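Acetolactate synthase, small subunit (Thermotoga maritima, PDB 2FGC) is a small subunit with an ACT domain that probably associates with a larger catalytic subunit and modulates its activity. Local coordinates at residues 43-48 and 92-97; 64-67 and 71-74; 51-56 and 88-93; 150-155 and 160-165; 123-128 and 168-173. All blocks are in the same frame, centred on the assembly; numbering follows the deposited sequence.

Overall arrangement
Two compact α/β units share the five contacts: contacts 1, 2 and 3 lie in the first, contacts 4 and 5 in the second, so contacts 1 and 5 have centres about 42 Å apart. Contacts 2 and 4 are buried, yet differ sharply: 64-67 with 71-74 joins the arms of a hairpin, with an ion pair across them, whereas 150-155 with 160-165 is purely apolar packing of helix on strand. Contact 1 lies at the surface; contacts 3 and 5 are partly buried. Contacts 1 and 3 share Tyr92 and Lys93, and both join the region of helix 42-51 to that of helix 83-91. Contacts 4 and 5 serve one sheet and meet through Ile163 and Gln168.

Contact 1: 43-48 and 92-97; sequences MRKVAN and YKLVEV
Leu94 reaches across to helix 42-51 and sets its branched end against Lys45 and Val46. The close part of the contact belongs to one methyl: CD1 of Leu94 lies 3.7 Å from CB of Lys45 and equally 3.7 Å from the backbone N of Val46, and it approaches CB of Val46 at 4.0 Å. The methyl therefore rests on the helix surface where two successive residues leave the backbone, touching main chain as well as side chains. The first torsion of Leu94 (chi1 -75°) sets CG anti to the carbonyl carbon and carries both methyls toward the helix.

The other methyl marks the looser side. CD2 of Leu94 meets only the aliphatic shaft of Lys45, with CD at 4.1 Å, and the extended lysine chain continues past it at the exposed margin of the contact. No polar pairing ties the two segments, which hold together by apolar packing alone. Behind Leu94 the chain folds as a type I turn, in which Val97 N donates to Leu94 O at 3.0 Å, and a magnesium ion lies about 8 Å from the leucine side chain. On helix 42-51, Arg44, Ala47 and Asn48 pack against the second subunit. The contact thus joins the first helix of the βαββαβ ACT fold to the loop that leads from its second helix into its last strand.

Contact 2: 64-67 and 71-74; sequences ESET and SRLV
Glu66 and Arg72 meet as a carboxylate and a guanidinium lying almost in one plane, their planes only 9° apart. The shortest of their bonds runs from Arg72 NH2 to Glu66 OE2 at 2.9 Å; it uses the syn lone pair of that oxygen, which sits 21° out of the guanidinium plane. OE1 of Glu66 receives two weak bonds, from Arg72 NE and Arg72 NH2, each at 3.3 Å, so the salt bridge has a forked second half. A bend at chi2 of Glu66 (-89°) turns its carboxylate toward the arginine.

One shell further out, each partner has additional support. OE1 of Glu66 also accepts from the backbone N of Ile174 of the second subunit, and NH1 of Arg72 is bonded to the hydroxyl of Ser33. The base of the arginine is packed as well, its CB lying 3.9 Å from CB of Ser65. The hydroxyl of Ser65 shapes the loop: OG accepts from Thr67 N at 2.9 Å, forming an ST turn, and is bonded to the carbonyl of Leu70. Nearer the strands, a water donates to Glu64 O at 2.7 Å and to Arg72 O at 3.2 Å, beside the non-hydrogen-bonded antiparallel pair of Glu64 and Ser71. These features close the β-hairpin between the second and third strands of the ACT domain.

Contact 3: 51-56 and 88-93; sequences ARRGFN and EKQAYK
Arg53 and Gln90 are brought together by bends in both chains. In Arg53, CG stands anti to the backbone N and the chain then turns at chi2 (70°), which lays CD and NE alongside the amide of Gln90, while the far end of the guanidinium leads away from the helix; Gln90 folds at its own chi2 (-61°) and presents its amide to the arginine. The two side chains cross at about a right angle. Arg53 NE comes within 3.3 Å of Gln90 CD, placing the amide carbon at the edge of the guanidinium, with the two planes turned 58° apart. The methylenes meet as well, Arg53 CG lying 3.8 Å from Gln90 CG, so the contact is van der Waals for much of its length.

Phe55 reaches the same glutamine at its inner end. The ring approaches edge-on, CZ of Phe55 standing 4.0 Å from CG of Gln90, and its other neighbours include Gln86 and Ile87 of the same helix and Phe50, which it meets edge-to-face. Gln90 is buried, whereas Arg53 is exposed to solvent. Between Arg53 and Phe55 stands Gly54, whose phi is positive: Gly54 N bonds back to Ala51 O at 3.3 Å, and Phe55 N to Phe50 O. This is a Schellman motif, which ends the first helix of the ACT domain and turns the chain into its second strand.

Contact 4: 150-155 and 160-165; sequences IEITGA and EAFINL
Ile152 and Phe162 supply the closest packing, a CH-π contact. CD1 of Ile152 lies over the centre of one face of the Phe162 ring, 3.7 Å from its centroid and only 8° off the ring normal, so the methyl is nearly equidistant from all six ring carbons. The phenylalanine reaches the strand because CG stands anti to the backbone N (chi1 177°), extending the ring straight out from helix 156-165.

Plain apolar contacts widen this patch. CG2 of Ile152 lies 4.2 Å from CD2 of Phe162, and the neighbouring inward residue of the strand, Ile150, brings its CG2 to 4.1 Å from CZ, at the far end of the ring. Phe162 is further enclosed by Ile118 and by Leu132 and Val133 of helix 126-135, while the ring of Phe136 meets it edge-to-face.

Polar interactions bind each element to its own surroundings and do not cross between strand and helix. Within the helix, Asn164 N donates to Glu160 O at 2.8 Å, and the carboxylate of Glu160 forms a salt bridge with Arg176. Ile150 and Ile152 are held in the sheet by backbone bonds to Ile118 and Ala116. On the strand's other side, Glu151 pairs with Arg113 of the second subunit and Thr153 with Thr153 of that subunit. Strand 147-154 runs into helix 156-165, which folds back over the sheet: the third strand and second helix of a ferredoxin-like βαββαβ fold, here packed through Phe162.

Contact 5: 123-128 and 168-173; sequences DEDKQE and QKQVEE
Lys169 and Asp123 form the salt bridge of this contact, NZ of Lys169 donating to OD2 of Asp123 at 2.8 Å. The ammonium meets the carboxylate from above its plane, 39° out of it, and the two side chains cross at about a right angle. A bend at the last torsion of Lys169 (chi4 61°) tips the nitrogen toward the aspartate, although most of the chain is extended and lies exposed.

A second polar bond lies within the loop itself. Asp125 OD1 accepts from the backbone N of Asp123 at 2.7 Å in a nearly straight line, so the carboxylate folds back on the turn that it belongs to. Asp125 occupies the N-cap position of helix 126-135 but gives that helix no side-chain cap. The loop joins the first strand of the second ferredoxin-like βαββαβ unit, 110-121, to its first helix, and it faces the short 3-10 segment 168-170 that leads into the last strand. That strand starts with a classic β bulge, where Glu172 and Glu173 both face Lys119.

Gln170 packs against both aspartates. Its amide carbon CD lies 3.6 Å from CB of Asp123, while its amide end meets the carboxylate of Asp125 from the opposite direction, the two flat groups turned 50° against each other. Asp125 also packs on Pro167. Farther out, Val171 leans on Glu66 and Glu172 on Trp185, both of the second subunit.

Contact 1: 43-48 and 92-97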
# COMPACT_ATOMS: atom_id res chain seq x y z
N MSE A 43 4.35 -0.11 15.22
CA MSE A 43 5.09 -0.55 14.01
C MSE A 43 6.56 -0.76 14.37
O MSE A 43 7.20 -1.73 13.94
CB MSE A 43 4.91 0.44 12.85
N ARG A 44 7.08 0.13 15.22
CA ARG A 44 8.44 -0.02 15.72
C ARG A 44 8.67 -1.44 16.25
O ARG A 44 9.69 -2.07 15.91
CB ARG A 44 8.78 1.04 16.77
CG ARG A 44 10.19 0.95 17.26
CD ARG A 44 10.35 1.78 18.49
NE ARG A 44 11.03 1.05 19.56
CZ ARG A 44 10.44 0.15 20.35
NH1 ARG A 44 9.15 -0.16 20.20
NH2 ARG A 44 11.15 -0.45 21.29
N LYS A 45 7.70 -1.94 17.04
CA LYS A 45 7.78 -3.24 17.71
C LYS A 45 7.78 -4.45 16.77
O LYS A 45 8.61 -5.36 16.88
CB LYS A 45 6.65 -3.37 18.72
CG LYS A 45 6.98 -2.81 20.05
CD LYS A 45 5.94 -3.22 21.08
CE LYS A 45 6.50 -3.06 22.49
NZ LYS A 45 5.44 -3.26 23.54
N VAL A 46 6.84 -4.46 15.83
CA VAL A 46 6.76 -5.58 14.89
C VAL A 46 7.94 -5.63 13.90
O VAL A 46 8.36 -6.73 13.50
CB VAL A 46 5.38 -5.66 14.21
CG1 VAL A 46 4.79 -4.27 14.02
CG2 VAL A 46 5.47 -6.42 12.88
N ALA A 47 8.46 -4.45 13.52
CA ALA A 47 9.71 -4.36 12.74
C ALA A 47 10.89 -4.95 13.53
O ALA A 47 11.72 -5.68 12.96
CB ALA A 47 10.02 -2.90 12.36
N ASN A 48 10.95 -4.63 14.83
CA ASN A 48 12.03 -5.15 15.68
C ASN A 48 12.03 -6.68 15.74
O ASN A 48 13.06 -7.32 15.46
CB ASN A 48 12.00 -4.53 17.09
CG ASN A 48 12.88 -3.28 17.22
OD1 ASN A 48 12.38 -2.16 17.40
ND2 ASN A 48 14.21 -3.47 17.13
N TYR A 92 2.88 -13.48 17.92
CA TYR A 92 1.97 -13.60 19.05
C TYR A 92 2.61 -13.16 20.35
O TYR A 92 1.93 -12.89 21.30
CB TYR A 92 1.31 -14.99 19.13
CG TYR A 92 0.06 -15.13 18.25
CD1 TYR A 92 -0.95 -14.15 18.27
CD2 TYR A 92 -0.13 -16.22 17.40
CE1 TYR A 92 -2.11 -14.26 17.48
CE2 TYR A 92 -1.28 -16.37 16.60
CZ TYR A 92 -2.26 -15.37 16.63
OH TYR A 92 -3.38 -15.50 15.83
N LYS A 93 3.92 -12.98 20.35
CA LYS A 93 4.60 -12.54 21.56
C LYS A 93 4.55 -11.03 21.72
O LYS A 93 4.92 -10.49 22.76
CB LYS A 93 6.04 -13.06 21.59
CG LYS A 93 6.16 -14.48 21.09
CD LYS A 93 7.34 -15.20 21.69
CE LYS A 93 6.95 -16.70 21.74
NZ LYS A 93 8.15 -17.59 21.54
N LEU A 94 4.12 -10.33 20.70
CA LEU A 94 3.76 -8.95 20.91
C LEU A 94 2.33 -8.97 21.37
O LEU A 94 1.46 -9.60 20.72
CB LEU A 94 3.89 -8.13 19.63
CG LEU A 94 5.27 -7.74 19.14
CD1 LEU A 94 4.98 -6.66 18.09
CD2 LEU A 94 6.25 -7.26 20.26
N VAL A 95 2.08 -8.35 22.53
CA VAL A 95 0.73 -8.39 23.10
C VAL A 95 -0.28 -7.71 22.15
O VAL A 95 -1.45 -8.12 22.08
CB VAL A 95 0.67 -7.83 24.54
CG1 VAL A 95 1.59 -8.69 25.49
CG2 VAL A 95 1.05 -6.33 24.58
N GLU A 96 0.23 -6.73 21.37
CA GLU A 96 -0.54 -5.94 20.39
C GLU A 96 -0.93 -6.74 19.14
O GLU A 96 -1.85 -6.34 18.40
CB GLU A 96 0.23 -4.65 20.01
N VAL A 97 -0.24 -7.85 18.90
CA VAL A 97 -0.62 -8.78 17.84
C VAL A 97 -1.78 -9.67 18.28
O VAL A 97 -1.63 -10.49 19.19
CB VAL A 97 0.56 -9.66 17.41
CG1 VAL A 97 0.11 -10.71 16.41
CG2 VAL A 97 1.67 -8.80 16.82

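Contact 2: 64-67 and 71-74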
# COMPACT_ATOMS: atom_id res chain seq x y z
N GLU A 64 -6.06 0.61 8.19
CA GLU A 64 -7.19 0.25 9.05
C GLU A 64 -7.82 -1.07 8.58
O GLU A 64 -7.73 -1.45 7.40
CB GLU A 64 -8.25 1.35 9.03
CG GLU A 64 -7.85 2.68 9.64
CD GLU A 64 -8.30 3.88 8.79
OE1 GLU A 64 -7.65 4.19 7.75
OE2 GLU A 64 -9.31 4.52 9.17
N SER A 65 -8.42 -1.78 9.52
CA SER A 65 -9.06 -3.04 9.22
C SER A 65 -10.58 -2.87 9.33
O SER A 65 -11.10 -1.73 9.48
CB SER A 65 -8.61 -4.11 10.20
OG SER A 65 -9.31 -3.91 11.44
N GLU A 66 -11.26 -4.02 9.29
CA GLU A 66 -12.71 -4.09 9.47
C GLU A 66 -13.13 -3.78 10.92
O GLU A 66 -14.30 -3.52 11.15
CB GLU A 66 -13.25 -5.48 9.05
CG GLU A 66 -12.82 -6.66 9.96
CD GLU A 66 -11.48 -7.34 9.56
OE1 GLU A 66 -10.60 -6.76 8.82
OE2 GLU A 66 -11.31 -8.49 10.03
N THR A 67 -12.19 -3.82 11.87
CA THR A 67 -12.46 -3.53 13.31
C THR A 67 -11.85 -2.16 13.73
O THR A 67 -10.63 -1.99 13.67
CB THR A 67 -11.91 -4.66 14.23
OG1 THR A 67 -12.25 -5.95 13.69
CG2 THR A 67 -12.40 -4.51 15.71
N SER A 71 -5.37 -2.30 13.19
CA SER A 71 -4.81 -2.28 11.86
C SER A 71 -4.57 -3.67 11.33
O SER A 71 -4.39 -4.61 12.10
CB SER A 71 -3.48 -1.57 11.89
OG SER A 71 -3.74 -0.26 12.23
N ARG A 72 -4.55 -3.80 10.00
CA ARG A 72 -4.25 -5.06 9.36
C ARG A 72 -3.05 -4.85 8.48
O ARG A 72 -2.99 -3.89 7.70
CB ARG A 72 -5.43 -5.55 8.55
CG ARG A 72 -5.16 -6.80 7.70
CD ARG A 72 -6.48 -7.37 7.08
NE ARG A 72 -7.51 -7.71 8.09
CZ ARG A 72 -7.57 -8.88 8.72
NH1 ARG A 72 -6.65 -9.80 8.47
NH2 ARG A 72 -8.52 -9.15 9.59
N LEU A 73 -2.12 -5.76 8.64
CA LEU A 73 -0.84 -5.81 7.95
C LEU A 73 -0.77 -7.05 7.14
O LEU A 73 -1.06 -8.12 7.65
CB LEU A 73 0.27 -6.00 8.97
CG LEU A 73 0.93 -4.76 9.51
CD1 LEU A 73 0.03 -4.19 10.57
CD2 LEU A 73 2.24 -5.19 10.08
N VAL A 74 -0.27 -6.92 5.92
CA VAL A 74 -0.05 -8.05 5.07
C VAL A 74 1.41 -8.03 4.82
O VAL A 74 1.99 -6.99 4.50
CB VAL A 74 -0.79 -7.93 3.74
CG1 VAL A 74 -0.50 -9.15 2.84
CG2 VAL A 74 -2.30 -7.85 4.05
O HOH W 1 -5.62 -2.76 6.29

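Contact 3: 51-56 and 88-93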
# COMPACT_ATOMS: atom_id res chain seq x y z
N ALA A 51 13.03 -8.26 12.37
CA ALA A 51 14.45 -8.08 12.11
C ALA A 51 15.31 -8.98 13.01
O ALA A 51 16.15 -9.74 12.50
CB ALA A 51 14.84 -6.62 12.24
N ARG A 52 15.07 -8.93 14.32
CA ARG A 52 15.81 -9.76 15.30
C ARG A 52 15.21 -11.17 15.46
O ARG A 52 15.14 -11.71 16.58
CB ARG A 52 15.94 -9.05 16.67
N ARG A 53 14.77 -11.73 14.32
CA ARG A 53 14.36 -13.13 14.19
C ARG A 53 14.84 -13.74 12.85
O ARG A 53 14.66 -14.94 12.60
CB ARG A 53 12.84 -13.26 14.36
CG ARG A 53 12.39 -14.63 14.82
CD ARG A 53 12.80 -14.86 16.25
NE ARG A 53 12.88 -16.27 16.59
CZ ARG A 53 14.00 -16.92 16.91
NH1 ARG A 53 15.18 -16.29 16.92
NH2 ARG A 53 13.96 -18.20 17.22
N GLY A 54 15.45 -12.91 12.00
CA GLY A 54 15.98 -13.35 10.72
C GLY A 54 14.89 -13.68 9.71
O GLY A 54 14.96 -14.73 9.05
N PHE A 55 13.89 -12.79 9.59
CA PHE A 55 12.79 -12.93 8.63
C PHE A 55 13.01 -12.10 7.36
O PHE A 55 13.19 -10.88 7.41
CB PHE A 55 11.46 -12.56 9.27
CG PHE A 55 10.95 -13.57 10.27
CD1 PHE A 55 11.05 -14.94 10.00
CD2 PHE A 55 10.37 -13.16 11.46
CE1 PHE A 55 10.57 -15.88 10.92
CE2 PHE A 55 9.88 -14.09 12.38
CZ PHE A 55 9.99 -15.45 12.11
N ASN A 56 12.98 -12.77 6.21
CA ASN A 56 13.21 -12.11 4.96
C ASN A 56 11.92 -11.51 4.34
O ASN A 56 11.33 -12.06 3.40
CB ASN A 56 13.91 -13.08 4.01
CG ASN A 56 14.76 -12.38 2.98
OD1 ASN A 56 14.26 -11.78 2.02
ND2 ASN A 56 16.07 -12.46 3.15
N GLU A 88 4.04 -16.90 12.95
CA GLU A 88 2.92 -17.06 13.87
C GLU A 88 3.41 -17.09 15.31
O GLU A 88 3.13 -16.18 16.07
CB GLU A 88 2.15 -18.33 13.53
CG GLU A 88 0.74 -18.45 14.12
CD GLU A 88 -0.27 -18.97 13.08
OE1 GLU A 88 0.16 -19.67 12.13
OE2 GLU A 88 -1.49 -18.69 13.20
N LYS A 89 4.18 -18.11 15.68
CA LYS A 89 4.73 -18.23 17.03
C LYS A 89 5.31 -16.91 17.56
O LYS A 89 4.95 -16.49 18.64
CB LYS A 89 5.76 -19.34 17.08
CG LYS A 89 6.36 -19.58 18.45
CD LYS A 89 7.52 -20.59 18.38
N GLN A 90 6.19 -16.28 16.79
CA GLN A 90 6.92 -15.03 17.15
C GLN A 90 6.10 -13.73 17.16
O GLN A 90 6.37 -12.84 17.96
CB GLN A 90 8.09 -14.79 16.20
CG GLN A 90 9.01 -15.97 15.98
CD GLN A 90 9.67 -16.43 17.24
OE1 GLN A 90 10.02 -15.63 18.10
NE2 GLN A 90 9.84 -17.74 17.37
N ALA A 91 5.16 -13.59 16.23
CA ALA A 91 4.31 -12.41 16.24
C ALA A 91 3.48 -12.33 17.55
O ALA A 91 3.44 -11.28 18.23
CB ALA A 91 3.38 -12.39 14.96
N TYR A 92 2.88 -13.48 17.92
CA TYR A 92 1.97 -13.60 19.05
C TYR A 92 2.61 -13.16 20.35
O TYR A 92 1.93 -12.89 21.30
CB TYR A 92 1.31 -14.99 19.13
CG TYR A 92 0.06 -15.13 18.25
CD1 TYR A 92 -0.95 -14.15 18.27
CD2 TYR A 92 -0.13 -16.22 17.40
CE1 TYR A 92 -2.11 -14.26 17.48
CE2 TYR A 92 -1.28 -16.37 16.60
CZ TYR A 92 -2.26 -15.37 16.63
OH TYR A 92 -3.38 -15.50 15.83
N LYS A 93 3.92 -12.98 20.35
CA LYS A 93 4.60 -12.54 21.56
C LYS A 93 4.55 -11.03 21.72
O LYS A 93 4.92 -10.49 22.76
CB LYS A 93 6.04 -13.06 21.59
CG LYS A 93 6.16 -14.48 21.09
CD LYS A 93 7.34 -15.20 21.69
CE LYS A 93 6.95 -16.70 21.74
NZ LYS A 93 8.15 -17.59 21.54

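Contact 4: 150-155 and 160-165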
# COMPACT_ATOMS: atom_id res chain seq x y z
N ILE A 150 0.06 8.09 -13.95
CA ILE A 150 -0.79 6.99 -14.19
C ILE A 150 -0.97 6.25 -12.87
O ILE A 150 -0.00 6.07 -12.09
CB ILE A 150 -0.16 6.10 -15.25
CG1 ILE A 150 -0.06 6.87 -16.58
CG2 ILE A 150 -0.94 4.81 -15.40
CD1 ILE A 150 1.07 6.34 -17.48
N GLU A 151 -2.22 5.89 -12.61
CA GLU A 151 -2.58 4.94 -11.58
C GLU A 151 -2.83 3.53 -12.15
O GLU A 151 -3.64 3.34 -13.05
CB GLU A 151 -3.84 5.45 -10.89
CG GLU A 151 -4.24 4.66 -9.68
CD GLU A 151 -5.75 4.63 -9.53
OE1 GLU A 151 -6.35 5.69 -9.16
OE2 GLU A 151 -6.34 3.54 -9.80
N ILE A 152 -2.16 2.54 -11.59
CA ILE A 152 -2.34 1.16 -12.04
C ILE A 152 -2.49 0.18 -10.83
O ILE A 152 -1.69 0.24 -9.87
CB ILE A 152 -1.24 0.79 -13.08
CG1 ILE A 152 -1.67 -0.28 -14.08
CG2 ILE A 152 0.08 0.52 -12.50
CD1 ILE A 152 -1.77 0.39 -15.49
N THR A 153 -3.54 -0.66 -10.88
CA THR A 153 -3.83 -1.67 -9.85
C THR A 153 -3.85 -3.08 -10.47
O THR A 153 -4.29 -3.20 -11.58
CB THR A 153 -5.21 -1.38 -9.15
OG1 THR A 153 -5.27 -0.01 -8.71
CG2 THR A 153 -5.35 -2.22 -7.92
N GLY A 154 -3.34 -4.14 -9.84
CA GLY A 154 -3.58 -5.51 -10.42
C GLY A 154 -2.68 -6.44 -9.71
O GLY A 154 -2.03 -6.03 -8.78
N ALA A 155 -2.59 -7.68 -10.16
CA ALA A 155 -1.54 -8.58 -9.69
C ALA A 155 -0.13 -7.95 -9.86
O ALA A 155 0.10 -7.10 -10.72
CB ALA A 155 -1.62 -9.91 -10.45
N GLU A 160 4.13 -4.96 -12.89
CA GLU A 160 5.50 -4.93 -13.34
C GLU A 160 5.63 -4.99 -14.84
O GLU A 160 6.42 -4.25 -15.45
CB GLU A 160 6.30 -6.04 -12.66
CG GLU A 160 6.97 -5.49 -11.41
CD GLU A 160 7.31 -6.55 -10.38
OE1 GLU A 160 7.31 -7.76 -10.74
OE2 GLU A 160 7.57 -6.18 -9.21
N ALA A 161 4.84 -5.85 -15.46
CA ALA A 161 4.78 -5.91 -16.92
C ALA A 161 4.47 -4.51 -17.47
O ALA A 161 5.07 -4.06 -18.45
CB ALA A 161 3.75 -6.92 -17.37
N PHE A 162 3.57 -3.80 -16.83
CA PHE A 162 3.21 -2.46 -17.27
C PHE A 162 4.41 -1.47 -17.18
O PHE A 162 4.79 -0.82 -18.16
CB PHE A 162 2.00 -1.91 -16.48
CG PHE A 162 1.67 -0.50 -16.86
CD1 PHE A 162 0.94 -0.24 -18.02
CD2 PHE A 162 2.17 0.55 -16.14
CE1 PHE A 162 0.64 1.07 -18.43
CE2 PHE A 162 1.89 1.90 -16.56
CZ PHE A 162 1.10 2.14 -17.72
N ILE A 163 5.00 -1.38 -15.98
CA ILE A 163 6.21 -0.61 -15.73
C ILE A 163 7.35 -0.90 -16.67
O ILE A 163 8.02 0.01 -17.13
CB ILE A 163 6.65 -0.80 -14.27
CG1 ILE A 163 5.73 0.03 -13.37
CG2 ILE A 163 8.16 -0.44 -14.07
CD1 ILE A 163 5.75 -0.43 -11.82
N ASN A 164 7.57 -2.17 -16.97
CA ASN A 164 8.62 -2.52 -17.91
C ASN A 164 8.36 -2.14 -19.35
O ASN A 164 9.31 -1.97 -20.14
CB ASN A 164 8.97 -3.99 -17.79
CG ASN A 164 9.62 -4.30 -16.43
OD1 ASN A 164 10.38 -3.48 -15.86
ND2 ASN A 164 9.32 -5.48 -15.90
N LEU A 165 7.10 -1.96 -19.70
CA LEU A 165 6.76 -1.59 -21.07
C LEU A 165 6.92 -0.10 -21.35
O LEU A 165 6.87 0.35 -22.53
CB LEU A 165 5.35 -2.05 -21.39
CG LEU A 165 5.24 -3.54 -21.68
CD1 LEU A 165 3.78 -3.91 -21.78
CD2 LEU A 165 5.95 -3.91 -22.96

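Contact 5: 123-128 and 168-173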
# COMPACT_ATOMS: atom_id res chain seq x y z
N ASP A 123 7.66 11.77 -24.92
CA ASP A 123 8.67 12.14 -25.90
C ASP A 123 8.16 11.73 -27.29
O ASP A 123 8.56 10.70 -27.87
CB ASP A 123 10.02 11.52 -25.52
CG ASP A 123 11.11 11.76 -26.57
OD1 ASP A 123 11.11 12.83 -27.24
OD2 ASP A 123 11.98 10.87 -26.72
N GLU A 124 7.24 12.53 -27.82
CA GLU A 124 6.64 12.18 -29.11
C GLU A 124 5.87 10.86 -29.02
O GLU A 124 5.75 10.16 -30.01
CB GLU A 124 7.71 12.01 -30.23
CG GLU A 124 8.84 13.05 -30.32
CD GLU A 124 8.41 14.33 -30.98
OE1 GLU A 124 7.62 15.07 -30.35
OE2 GLU A 124 8.86 14.59 -32.13
N ASP A 125 5.40 10.49 -27.84
CA ASP A 125 4.78 9.16 -27.73
C ASP A 125 3.59 9.13 -26.82
O ASP A 125 3.25 8.11 -26.27
CB ASP A 125 5.80 8.08 -27.37
CG ASP A 125 6.54 8.36 -26.05
OD1 ASP A 125 6.36 9.46 -25.42
OD2 ASP A 125 7.33 7.46 -25.66
N LYS A 126 2.96 10.28 -26.66
CA LYS A 126 1.68 10.38 -25.96
C LYS A 126 0.79 9.18 -26.30
O LYS A 126 0.15 8.61 -25.45
CB LYS A 126 0.93 11.66 -26.42
CG LYS A 126 1.50 12.89 -25.89
CD LYS A 126 0.64 14.07 -26.17
CE LYS A 126 1.53 15.28 -26.07
NZ LYS A 126 0.85 16.46 -26.64
N GLN A 127 0.77 8.83 -27.57
CA GLN A 127 -0.26 7.95 -28.06
C GLN A 127 0.06 6.52 -27.70
O GLN A 127 -0.82 5.76 -27.33
CB GLN A 127 -0.42 8.10 -29.56
CG GLN A 127 -0.95 9.44 -30.00
CD GLN A 127 -1.11 9.54 -31.51
OE1 GLN A 127 -0.13 9.72 -32.23
NE2 GLN A 127 -2.34 9.44 -31.99
N GLU A 128 1.33 6.16 -27.78
CA GLU A 128 1.74 4.81 -27.34
C GLU A 128 1.47 4.65 -25.86
O GLU A 128 0.93 3.64 -25.45
CB GLU A 128 3.21 4.50 -27.66
CG GLU A 128 3.48 4.19 -29.12
CD GLU A 128 3.21 5.39 -30.04
OE1 GLU A 128 3.57 6.54 -29.68
OE2 GLU A 128 2.61 5.16 -31.13
N GLN A 168 12.09 3.47 -20.52
CA GLN A 168 12.64 3.61 -19.19
C GLN A 168 13.26 4.97 -18.98
O GLN A 168 13.21 5.50 -17.87
CB GLN A 168 13.60 2.45 -18.88
CG GLN A 168 12.85 1.03 -18.93
CD GLN A 168 11.72 0.82 -17.84
OE1 GLN A 168 12.02 0.73 -16.64
NE2 GLN A 168 10.46 0.72 -18.27
N LYS A 169 13.79 5.58 -20.03
CA LYS A 169 14.38 6.91 -19.88
C LYS A 169 13.35 8.02 -19.52
O LYS A 169 13.71 9.12 -19.09
CB LYS A 169 15.20 7.27 -21.13
CG LYS A 169 14.37 7.72 -22.31
CD LYS A 169 15.22 8.23 -23.50
CE LYS A 169 14.34 8.60 -24.73
NZ LYS A 169 13.30 9.72 -24.52
N GLN A 170 12.07 7.71 -19.71
CA GLN A 170 11.00 8.65 -19.49
C GLN A 170 10.20 8.47 -18.19
O GLN A 170 9.31 9.27 -17.91
CB GLN A 170 10.07 8.58 -20.66
CG GLN A 170 10.63 9.27 -21.89
CD GLN A 170 9.88 8.82 -23.10
OE1 GLN A 170 8.65 8.89 -23.13
NE2 GLN A 170 10.59 8.32 -24.07
N VAL A 171 10.54 7.46 -17.37
CA VAL A 171 9.86 7.23 -16.11
C VAL A 171 10.49 8.10 -15.02
O VAL A 171 11.63 7.89 -14.67
CB VAL A 171 10.01 5.79 -15.71
CG1 VAL A 171 9.48 5.56 -14.29
CG2 VAL A 171 9.29 4.87 -16.72
N GLU A 172 9.76 9.06 -14.47
CA GLU A 172 10.40 10.04 -13.59
C GLU A 172 10.31 9.54 -12.16
O GLU A 172 11.23 9.77 -11.34
CB GLU A 172 9.73 11.41 -13.71
CG GLU A 172 9.83 12.02 -15.09
CD GLU A 172 10.95 13.02 -15.23
OE1 GLU A 172 11.52 13.45 -14.19
OE2 GLU A 172 11.26 13.37 -16.41
N GLU A 173 9.21 8.88 -11.85
CA GLU A 173 8.93 8.56 -10.50
C GLU A 173 7.93 7.42 -10.41
O GLU A 173 7.03 7.31 -11.24
CB GLU A 173 8.42 9.80 -9.80
CG GLU A 173 8.53 9.75 -8.35
CD GLU A 173 8.05 11.05 -7.72
OE1 GLU A 173 8.03 12.10 -8.43
OE2 GLU A 173 7.66 11.01 -6.53